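Local coordinates for protein hydratase ChsH1 (Mycobacterium tuberculosis, PDB 4W78) that works in cholesterol side-chain degradation, where it hydrates the enoyl-CoA 3-oxo-4,17-pregnadiene-20-carboxyl-CoA to its 17-hydroxy product, at residues Val27-Pro30 with Met31-Trp35; Tyr46-Asp49 with Ala50-Arg53; Tyr112-Pro115 with Gly116-Val119. All coordinates share one frame; numbering follows the deposited sequence.

Contact 1 (Val27-Pro30 with Met31-Trp35); sequences VNQP and MINNW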
ATOM      1  N   VAL A  27      -4.448 -15.806   0.967  1.00 12.43           N
ATOM      2  CA  VAL A  27      -4.012 -15.362  -0.361  1.00 12.75           C
ATOM      3  C   VAL A  27      -5.243 -14.807  -1.063  1.00 12.64           C
ATOM      4  O   VAL A  27      -6.332 -15.404  -0.994  1.00 13.22           O
ATOM      5  CB  VAL A  27      -3.433 -16.547  -1.149  1.00 14.62           C
ATOM      6  CG1 VAL A  27      -3.088 -16.139  -2.594  1.00 13.53           C
ATOM      7  CG2 VAL A  27      -2.203 -17.109  -0.416  1.00 14.82           C
ATOM      8  N   ASN A  28      -5.108 -13.646  -1.700  1.00 12.02           N
ATOM      9  CA  ASN A  28      -6.292 -12.988  -2.243  1.00 10.72           C
ATOM     10  C   ASN A  28      -5.984 -12.130  -3.457  1.00 10.55           C
ATOM     11  O   ASN A  28      -4.897 -11.556  -3.560  1.00 10.33           O
ATOM     12  CB  ASN A  28      -6.989 -12.150  -1.160  1.00 12.19           C
ATOM     13  CG  ASN A  28      -6.157 -10.994  -0.697  1.00 12.63           C
ATOM     14  OD1 ASN A  28      -6.221  -9.906  -1.269  1.00 11.15           O
ATOM     15  ND2 ASN A  28      -5.383 -11.208   0.365  1.00 11.37           N
ATOM     16  N   GLN A  29      -6.950 -12.066  -4.366  1.00 11.39           N
ATOM     17  CA  GLN A  29      -6.793 -11.328  -5.613  1.00 14.01           C
ATOM     18  C   GLN A  29      -6.515  -9.817  -5.445  1.00 12.21           C
ATOM     19  O   GLN A  29      -5.674  -9.289  -6.170  1.00 11.09           O
ATOM     20  CB  GLN A  29      -7.977 -11.573  -6.561  1.00 13.40           C
ATOM     21  CG  GLN A  29      -7.661 -11.134  -7.991  1.00 14.43           C
ATOM     22  CD  GLN A  29      -6.583 -12.008  -8.612  1.00 15.91           C
ATOM     23  OE1 GLN A  29      -6.654 -13.234  -8.504  1.00 17.57           O
ATOM     24  NE2 GLN A  29      -5.578 -11.390  -9.254  1.00 14.03           N
ATOM     25  N   PRO A  30      -7.214  -9.117  -4.520  1.00 11.14           N
ATOM     26  CA  PRO A  30      -6.945  -7.678  -4.399  1.00 10.88           C
ATOM     27  C   PRO A  30      -5.487  -7.379  -4.079  1.00 11.01           C
ATOM     28  O   PRO A  30      -4.910  -6.463  -4.683  1.00 10.46           O
ATOM     29  CB  PRO A  30      -7.887  -7.233  -3.262  1.00 11.31           C
ATOM     30  CG  PRO A  30      -9.050  -8.193  -3.390  1.00 13.05           C
ATOM     31  CD  PRO A  30      -8.381  -9.519  -3.701  1.00 11.83           C
ATOM     32  N   MET A  31      -4.883  -8.157  -3.188  1.00  9.90           N
ATOM     33  CA  MET A  31      -3.466  -7.949  -2.879  1.00  9.82           C
ATOM     34  C   MET A  31      -2.520  -8.423  -3.985  1.00  9.66           C
ATOM     35  O   MET A  31      -1.498  -7.796  -4.200  1.00 10.28           O
ATOM     36  CB  MET A  31      -3.111  -8.580  -1.541  1.00 10.19           C
ATOM     37  CG  MET A  31      -3.714  -7.816  -0.407  1.00  9.58           C
ATOM     38  SD  MET A  31      -3.397  -8.504   1.217  1.00 15.16           S
ATOM     39  CE  MET A  31      -1.623  -8.763   1.150  1.00 22.07           C
ATOM     40  N   ILE A  32      -2.864  -9.489  -4.700  1.00  8.88           N
ATOM     41  CA  ILE A  32      -2.114  -9.874  -5.881  1.00  9.38           C
ATOM     42  C   ILE A  32      -2.157  -8.726  -6.884  1.00 11.13           C
ATOM     43  O   ILE A  32      -1.119  -8.366  -7.466  1.00  9.41           O
ATOM     44  CB  ILE A  32      -2.689 -11.142  -6.532  1.00 10.01           C
ATOM     45  CG1 ILE A  32      -2.471 -12.353  -5.606  1.00 10.40           C
ATOM     46  CG2 ILE A  32      -2.059 -11.373  -7.916  1.00 11.48           C
ATOM     47  CD1 ILE A  32      -3.169 -13.603  -6.100  1.00 10.62           C
ATOM     48  N   ASN A  33      -3.346  -8.152  -7.074  1.00 10.51           N
ATOM     49  CA  ASN A  33      -3.498  -7.030  -8.002  1.00 10.87           C
ATOM     50  C   ASN A  33      -2.607  -5.855  -7.624  1.00  9.69           C
ATOM     51  O   ASN A  33      -1.938  -5.287  -8.485  1.00 12.58           O
ATOM     52  CB  ASN A  33      -4.956  -6.570  -8.094  1.00 11.53           C
ATOM     53  CG  ASN A  33      -5.845  -7.546  -8.879  1.00 12.69           C
ATOM     54  OD1 ASN A  33      -5.352  -8.380  -9.631  1.00 13.82           O
ATOM     55  ND2 ASN A  33      -7.157  -7.415  -8.727  1.00 14.33           N
ATOM     56  N   ASN A  34      -2.598  -5.488  -6.344  1.00 11.06           N
ATOM     57  CA  ASN A  34      -1.788  -4.358  -5.910  1.00  9.80           C
ATOM     58  C   ASN A  34      -0.318  -4.624  -6.208  1.00 10.56           C
ATOM     59  O   ASN A  34       0.418  -3.726  -6.626  1.00  9.34           O
ATOM     60  CB  ASN A  34      -1.973  -4.091  -4.413  1.00 10.96           C
ATOM     61  CG  ASN A  34      -3.343  -3.498  -4.071  1.00 12.28           C
ATOM     62  OD1 ASN A  34      -4.047  -2.977  -4.932  1.00 14.12           O
ATOM     63  ND2 ASN A  34      -3.701  -3.564  -2.799  1.00 13.52           N
ATOM     64  N   TRP A  35       0.099  -5.863  -5.972  1.00  9.70           N
ATOM     65  CA  TRP A  35       1.496  -6.262  -6.116  1.00  9.63           C
ATOM     66  C   TRP A  35       1.923  -6.322  -7.579  1.00 10.28           C
ATOM     67  O   TRP A  35       2.927  -5.701  -7.951  1.00 11.34           O
ATOM     68  CB  TRP A  35       1.706  -7.596  -5.393  1.00 10.06           C
ATOM     69  CG  TRP A  35       3.122  -8.060  -5.189  1.00 10.76           C
ATOM     70  CD1 TRP A  35       3.870  -7.939  -4.058  1.00  9.57           C
ATOM     71  CD2 TRP A  35       3.926  -8.782  -6.130  1.00 10.97           C
ATOM     72  NE1 TRP A  35       5.107  -8.536  -4.237  1.00 11.57           N
ATOM     73  CE2 TRP A  35       5.161  -9.058  -5.502  1.00  9.51           C
ATOM     74  CE3 TRP A  35       3.710  -9.240  -7.430  1.00 11.10           C
ATOM     75  CZ2 TRP A  35       6.180  -9.755  -6.137  1.00 12.07           C
ATOM     76  CZ3 TRP A  35       4.747  -9.924  -8.079  1.00 12.96           C
ATOM     77  CH2 TRP A  35       5.962 -10.163  -7.430  1.00 12.96           C
TER
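The shortest polar bond here, 2.7 Å from Asn33 N to Gln29 O, belongs to the first full turn of helix 29-39. Alongside this bond the two side chains meet again: Gln29 NE2 gives a nearly straight bond (173°) to Asn33 OD1 at 3.0 Å. The acceptor lies in the plane of the Gln29 amide, whereas the donor stands well above the Asn33 carbonyl plane, the two amides being turned 51° from each other. A bend at chi2 folds the Gln29 chain back along the helix for this. NE2 also donates to Tyr46 O, and Asn33 ND2 reaches Asp25 of the second subunit, another copy of this protein. Asn28 is the N-cap. Its chi1 of 66° sets CG between the backbone N and the carbonyl carbon, from where OD1 accepts from Met31 N at 2.9 Å, with the donor above the side-chain carbonyl plane; Asn28 O takes Ile32 N at 3.1 Å. The other end of the same amide, ND2, is hydrogen-bonded to Pro26 O and makes a weak bond to Met31 SD at 3.5 Å; both ends of the cap amide are engaged, which should hold its rotation. Val27, just before the cap, and Ile32 meet at CG1 and CD1, 4.3 Å apart, in the positions of a hydrophobic staple, and Trp70 of helix 67-70 packs on both Met31 and Ile32.

Contact 2 (Tyr46-Asp49 with Ala50-Arg53); sequences YVDD and AAAR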
ATOM      1  N   TYR A  46      -1.361 -14.574 -13.036  1.00 14.06           N
ATOM      2  CA  TYR A  46      -1.699 -13.981 -11.738  1.00 12.72           C
ATOM      3  C   TYR A  46      -3.037 -13.255 -11.768  1.00 15.56           C
ATOM      4  O   TYR A  46      -3.550 -12.846 -10.714  1.00 15.52           O
ATOM      5  CB  TYR A  46      -0.607 -13.001 -11.299  1.00 11.30           C
ATOM      6  CG  TYR A  46       0.797 -13.580 -11.254  1.00 14.35           C
ATOM      7  CD1 TYR A  46       1.031 -14.877 -10.807  1.00 14.45           C
ATOM      8  CD2 TYR A  46       1.886 -12.823 -11.668  1.00 13.45           C
ATOM      9  CE1 TYR A  46       2.322 -15.409 -10.782  1.00 14.61           C
ATOM     10  CE2 TYR A  46       3.174 -13.335 -11.628  1.00 12.44           C
ATOM     11  CZ  TYR A  46       3.386 -14.626 -11.188  1.00 14.18           C
ATOM     12  OH  TYR A  46       4.671 -15.138 -11.162  1.00 15.36           O
ATOM     13  N   VAL A  47      -3.606 -13.094 -12.963  1.00 17.42           N
ATOM     14  CA  VAL A  47      -4.802 -12.270 -13.132  1.00 20.04           C
ATOM     15  C   VAL A  47      -5.869 -12.860 -14.055  1.00 20.15           C
ATOM     16  O   VAL A  47      -6.949 -12.287 -14.174  1.00 22.77           O
ATOM     17  CB  VAL A  47      -4.442 -10.858 -13.661  1.00 17.48           C
ATOM     18  CG1 VAL A  47      -3.591 -10.096 -12.634  1.00 17.81           C
ATOM     19  CG2 VAL A  47      -3.697 -10.959 -14.983  1.00 21.49           C
ATOM     20  N   ASP A  48      -5.570 -13.978 -14.714  1.00 18.38           N
ATOM     21  CA  ASP A  48      -6.462 -14.547 -15.740  1.00 21.55           C
ATOM     22  C   ASP A  48      -6.536 -16.060 -15.548  1.00 20.88           C
ATOM     23  O   ASP A  48      -5.540 -16.758 -15.746  1.00 20.88           O
ATOM     24  CB  ASP A  48      -5.945 -14.163 -17.148  1.00 21.99           C
ATOM     25  CG  ASP A  48      -6.673 -14.883 -18.307  1.00 29.90           C
ATOM     26  OD1 ASP A  48      -7.656 -15.625 -18.108  1.00 33.90           O
ATOM     27  OD2 ASP A  48      -6.241 -14.682 -19.457  1.00 37.36           O
ATOM     28  N   ASP A  49      -7.713 -16.551 -15.152  1.00 22.75           N
ATOM     29  CA  ASP A  49      -7.941 -17.982 -14.921  1.00 23.56           C
ATOM     30  C   ASP A  49      -7.600 -18.830 -16.148  1.00 23.07           C
ATOM     31  O   ASP A  49      -6.964 -19.866 -16.020  1.00 22.17           O
ATOM     32  CB  ASP A  49      -9.401 -18.265 -14.520  1.00 27.78           C
ATOM     33  CG  ASP A  49      -9.689 -17.995 -13.043  1.00 31.67           C
ATOM     34  OD1 ASP A  49      -8.773 -18.076 -12.198  1.00 31.11           O
ATOM     35  OD2 ASP A  49     -10.865 -17.721 -12.718  1.00 40.19           O
ATOM     36  N   ALA A  50      -8.037 -18.395 -17.327  1.00 23.09           N
ATOM     37  CA  ALA A  50      -7.770 -19.155 -18.546  1.00 24.65           C
ATOM     38  C   ALA A  50      -6.272 -19.270 -18.817  1.00 24.78           C
ATOM     39  O   ALA A  50      -5.785 -20.340 -19.173  1.00 26.58           O
ATOM     40  CB  ALA A  50      -8.489 -18.541 -19.738  1.00 27.06           C
ATOM     41  N   ALA A  51      -5.549 -18.170 -18.645  1.00 22.33           N
ATOM     42  CA  ALA A  51      -4.099 -18.189 -18.833  1.00 22.96           C
ATOM     43  C   ALA A  51      -3.414 -19.084 -17.804  1.00 21.26           C
ATOM     44  O   ALA A  51      -2.479 -19.814 -18.133  1.00 22.84           O
ATOM     45  CB  ALA A  51      -3.529 -16.771 -18.789  1.00 21.45           C
ATOM     46  N   ALA A  52      -3.873 -19.019 -16.558  1.00 19.86           N
ATOM     47  CA  ALA A  52      -3.314 -19.850 -15.500  1.00 19.72           C
ATOM     48  C   ALA A  52      -3.533 -21.328 -15.803  1.00 22.21           C
ATOM     49  O   ALA A  52      -2.636 -22.152 -15.615  1.00 20.77           O
ATOM     50  CB  ALA A  52      -3.926 -19.483 -14.153  1.00 20.18           C
ATOM     51  N   ARG A  53      -4.726 -21.670 -16.278  1.00 22.66           N
ATOM     52  CA  ARG A  53      -5.012 -23.059 -16.621  1.00 24.08           C
ATOM     53  C   ARG A  53      -4.185 -23.566 -17.803  1.00 25.17           C
ATOM     54  O   ARG A  53      -3.817 -24.736 -17.842  1.00 26.37           O
ATOM     55  CB  ARG A  53      -6.501 -23.261 -16.912  1.00 25.69           C
ATOM     56  CG  ARG A  53      -7.376 -23.211 -15.672  1.00 28.42           C
ATOM     57  CD  ARG A  53      -8.808 -23.642 -15.981  1.00 28.79           C
ATOM     58  NE  ARG A  53      -9.441 -22.810 -17.001  1.00 31.23           N
ATOM     59  CZ  ARG A  53     -10.204 -21.750 -16.741  1.00 30.34           C
ATOM     60  NH1 ARG A  53     -10.434 -21.385 -15.483  1.00 30.97           N
ATOM     61  NH2 ARG A  53     -10.742 -21.055 -17.739  1.00 30.53           N
TER
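Asp48 turns its carboxylate onto the amides of Ala50 and Ala51 and so caps helix 49-54. The capping bonds share one oxygen: Asp48 OD1 lies 2.9 Å from Ala50 N and 3.3 Å from Ala51 N, both weak, the first because it is strongly bent (123°), the second because it is long. With CG anti to the backbone N (chi1 171°), the carboxylate extends over these amides, and Asp48 OD2 comes to rest 3.5 Å from the methyl CB of Ala51. Backbone bonds follow behind the cap. Asp48 O accepts Ala52 N at 2.9 Å, and Asp49 O accepts Arg53 N at the same length, 2.9 Å. The Arg53 side chain packs on the same turn: it bends at chi3 (-59°) and brings its guanidinium back over the helix, with Asp49 O above the centre of one face and NH1 3.4 Å from Asp49 CB; this placing of an oxygen over the cation is probably favourable electrostatically. The Asp49 carboxylate is directed elsewhere, OD1 accepting from Ile60 N of the same chain. The negative Asp48 at the N-terminal end of the helix would probably be stabilised by the helix dipole, while Arg53, whose charged atoms touch neither carboxylate, may add a longer-range attraction, mainly to Asp49.

Contact 3 (Tyr112-Pro115 with Gly116-Val119); sequences YLLP and GEQV
Glu117 folds back over the type II turn from Leu114 to Glu117, whose closing bond runs from Glu117 N to Leu114 O at 3.0 Å. From the backbone outward, CB lies 3.4 Å from Leu114 O and CG 3.3 Å from the same oxygen, both resting on the carbonyl that its own amide holds. CG sits beside the backbone N (chi1 -64°), and the chain then runs extended, bringing CD to 3.8 Å from Leu114 N. At the tip OE1 accepts from Leu114 N at 2.9 Å in a nearly straight bond (170°), approached on the anti side and somewhat out of the carboxylate plane; Leu113 CA and CB lie against the same oxygen. Arg111 forms a salt bridge with OE1 as well. Gly116, at the third position of the turn after Pro115 in the second, takes the positive phi of 103° that a residue without a side chain adopts readily. Farther along, Leu113 CD1 meets Val119 CG2 at 3.6 Å, the side chains crossing at about a right angle. Leu114 is thus gripped at both its N and its O by one residue, and the carboxylate, shared between a backbone amide and an arginine, probably remains ionised.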
ATOM      1  N   TYR A 112       2.870 -23.410  -6.118  1.00 15.50           N
ATOM      2  CA  TYR A 112       2.170 -22.143  -6.241  1.00 14.09           C
ATOM      3  C   TYR A 112       0.922 -22.163  -5.357  1.00 15.79           C
ATOM      4  O   TYR A 112       0.273 -23.209  -5.196  1.00 18.58           O
ATOM      5  CB  TYR A 112       1.775 -21.896  -7.711  1.00 16.90           C
ATOM      6  CG  TYR A 112       2.913 -21.392  -8.579  1.00 16.73           C
ATOM      7  CD1 TYR A 112       4.066 -22.155  -8.771  1.00 19.87           C
ATOM      8  CD2 TYR A 112       2.831 -20.165  -9.212  1.00 14.77           C
ATOM      9  CE1 TYR A 112       5.114 -21.686  -9.558  1.00 18.58           C
ATOM     10  CE2 TYR A 112       3.855 -19.694 -10.014  1.00 15.24           C
ATOM     11  CZ  TYR A 112       4.999 -20.451 -10.176  1.00 17.23           C
ATOM     12  OH  TYR A 112       6.021 -19.967 -10.960  1.00 17.30           O
ATOM     13  N   LEU A 113       0.596 -21.014  -4.774  1.00 14.53           N
ATOM     14  CA  LEU A 113      -0.593 -20.888  -3.925  1.00 14.04           C
ATOM     15  C   LEU A 113      -1.801 -20.338  -4.674  1.00 13.85           C
ATOM     16  O   LEU A 113      -1.668 -19.563  -5.628  1.00 14.81           O
ATOM     17  CB  LEU A 113      -0.291 -19.984  -2.734  1.00 12.54           C
ATOM     18  CG  LEU A 113       0.941 -20.378  -1.929  1.00 16.86           C
ATOM     19  CD1 LEU A 113       1.126 -19.370  -0.806  1.00 16.78           C
ATOM     20  CD2 LEU A 113       0.812 -21.810  -1.393  1.00 20.36           C
ATOM     21  N   LEU A 114      -2.987 -20.722  -4.217  1.00 15.87           N
ATOM     22  CA  LEU A 114      -4.238 -20.268  -4.810  1.00 15.45           C
ATOM     23  C   LEU A 114      -4.950 -19.261  -3.909  1.00 14.13           C
ATOM     24  O   LEU A 114      -4.903 -19.383  -2.687  1.00 14.88           O
ATOM     25  CB  LEU A 114      -5.163 -21.467  -5.021  1.00 18.40           C
ATOM     26  CG  LEU A 114      -4.620 -22.597  -5.893  1.00 22.93           C
ATOM     27  CD1 LEU A 114      -5.469 -23.854  -5.702  1.00 23.76           C
ATOM     28  CD2 LEU A 114      -4.645 -22.161  -7.353  1.00 25.58           C
ATOM     29  N   PRO A 115      -5.609 -18.251  -4.504  1.00 14.49           N
ATOM     30  CA  PRO A 115      -6.493 -17.399  -3.707  1.00 14.98           C
ATOM     31  C   PRO A 115      -7.423 -18.228  -2.814  1.00 16.13           C
ATOM     32  O   PRO A 115      -7.970 -19.244  -3.263  1.00 18.24           O
ATOM     33  CB  PRO A 115      -7.283 -16.632  -4.768  1.00 18.66           C
ATOM     34  CG  PRO A 115      -6.301 -16.504  -5.908  1.00 19.41           C
ATOM     35  CD  PRO A 115      -5.529 -17.808  -5.911  1.00 17.44           C
ATOM     36  N   GLY A 116      -7.552 -17.811  -1.558  1.00 15.97           N
ATOM     37  CA  GLY A 116      -8.365 -18.515  -0.582  1.00 17.05           C
ATOM     38  C   GLY A 116      -7.539 -19.343   0.384  1.00 16.65           C
ATOM     39  O   GLY A 116      -7.980 -19.627   1.500  1.00 17.70           O
ATOM     40  N   GLU A 117      -6.329 -19.721  -0.023  1.00 15.81           N
ATOM     41  CA  GLU A 117      -5.459 -20.479   0.865  1.00 15.23           C
ATOM     42  C   GLU A 117      -4.893 -19.592   1.959  1.00 15.77           C
ATOM     43  O   GLU A 117      -4.510 -18.455   1.696  1.00 17.86           O
ATOM     44  CB  GLU A 117      -4.340 -21.166   0.093  1.00 16.25           C
ATOM     45  CG  GLU A 117      -4.870 -22.200  -0.884  1.00 21.48           C
ATOM     46  CD  GLU A 117      -3.802 -23.157  -1.357  1.00 22.53           C
ATOM     47  OE1 GLU A 117      -2.915 -22.733  -2.129  1.00 21.67           O
ATOM     48  OE2 GLU A 117      -3.857 -24.335  -0.946  1.00 22.68           O
ATOM     49  N   GLN A 118      -4.877 -20.119   3.177  1.00 15.81           N
ATOM     50  CA  GLN A 118      -4.418 -19.405   4.367  1.00 19.04           C
ATOM     51  C   GLN A 118      -3.018 -19.877   4.767  1.00 14.50           C
ATOM     52  O   GLN A 118      -2.830 -21.032   5.139  1.00 17.12           O
ATOM     53  CB  GLN A 118      -5.389 -19.669   5.524  1.00 26.14           C
ATOM     54  CG  GLN A 118      -4.906 -19.202   6.890  1.00 28.23           C
ATOM     55  CD  GLN A 118      -4.926 -17.688   7.023  1.00 28.30           C
ATOM     56  OE1 GLN A 118      -5.987 -17.060   6.934  1.00 31.80           O
ATOM     57  NE2 GLN A 118      -3.756 -17.094   7.244  1.00 26.07           N
ATOM     58  N   VAL A 119      -2.045 -18.976   4.699  1.00 13.84           N
ATOM     59  CA  VAL A 119      -0.655 -19.312   5.022  1.00 12.49           C
ATOM     60  C   VAL A 119      -0.321 -19.006   6.479  1.00 12.86           C
ATOM     61  O   VAL A 119      -0.893 -18.088   7.079  1.00 16.31           O
ATOM     62  CB  VAL A 119       0.307 -18.530   4.086  1.00 22.20           C
ATOM     63  CG1 VAL A 119       1.752 -18.755   4.445  1.00 26.05           C
ATOM     64  CG2 VAL A 119       0.055 -18.923   2.626  1.00 20.14           C
TER

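Contact 1 is the buried member of the three, contact 3 is partly buried and contact 2 lies at the surface. Contacts 1 and 2 both cap the start of a helix, of 29-39 and of 49-54, but a neutral asparagine does so next to the second subunit and a charged aspartate at the surface. Contact 3 holds a turn leading toward the long strand that follows in this hot-dog family fold, and its glutamate carboxylate accepts from a loop amide instead of from helix N-H groups. Val27 joins 1 to 3 through backbone bonds with Gly116 and Glu117, while a side-chain bond of Gln29 ties contact 1 to the 46-49 loop. Contacts 2 and 3 do not touch.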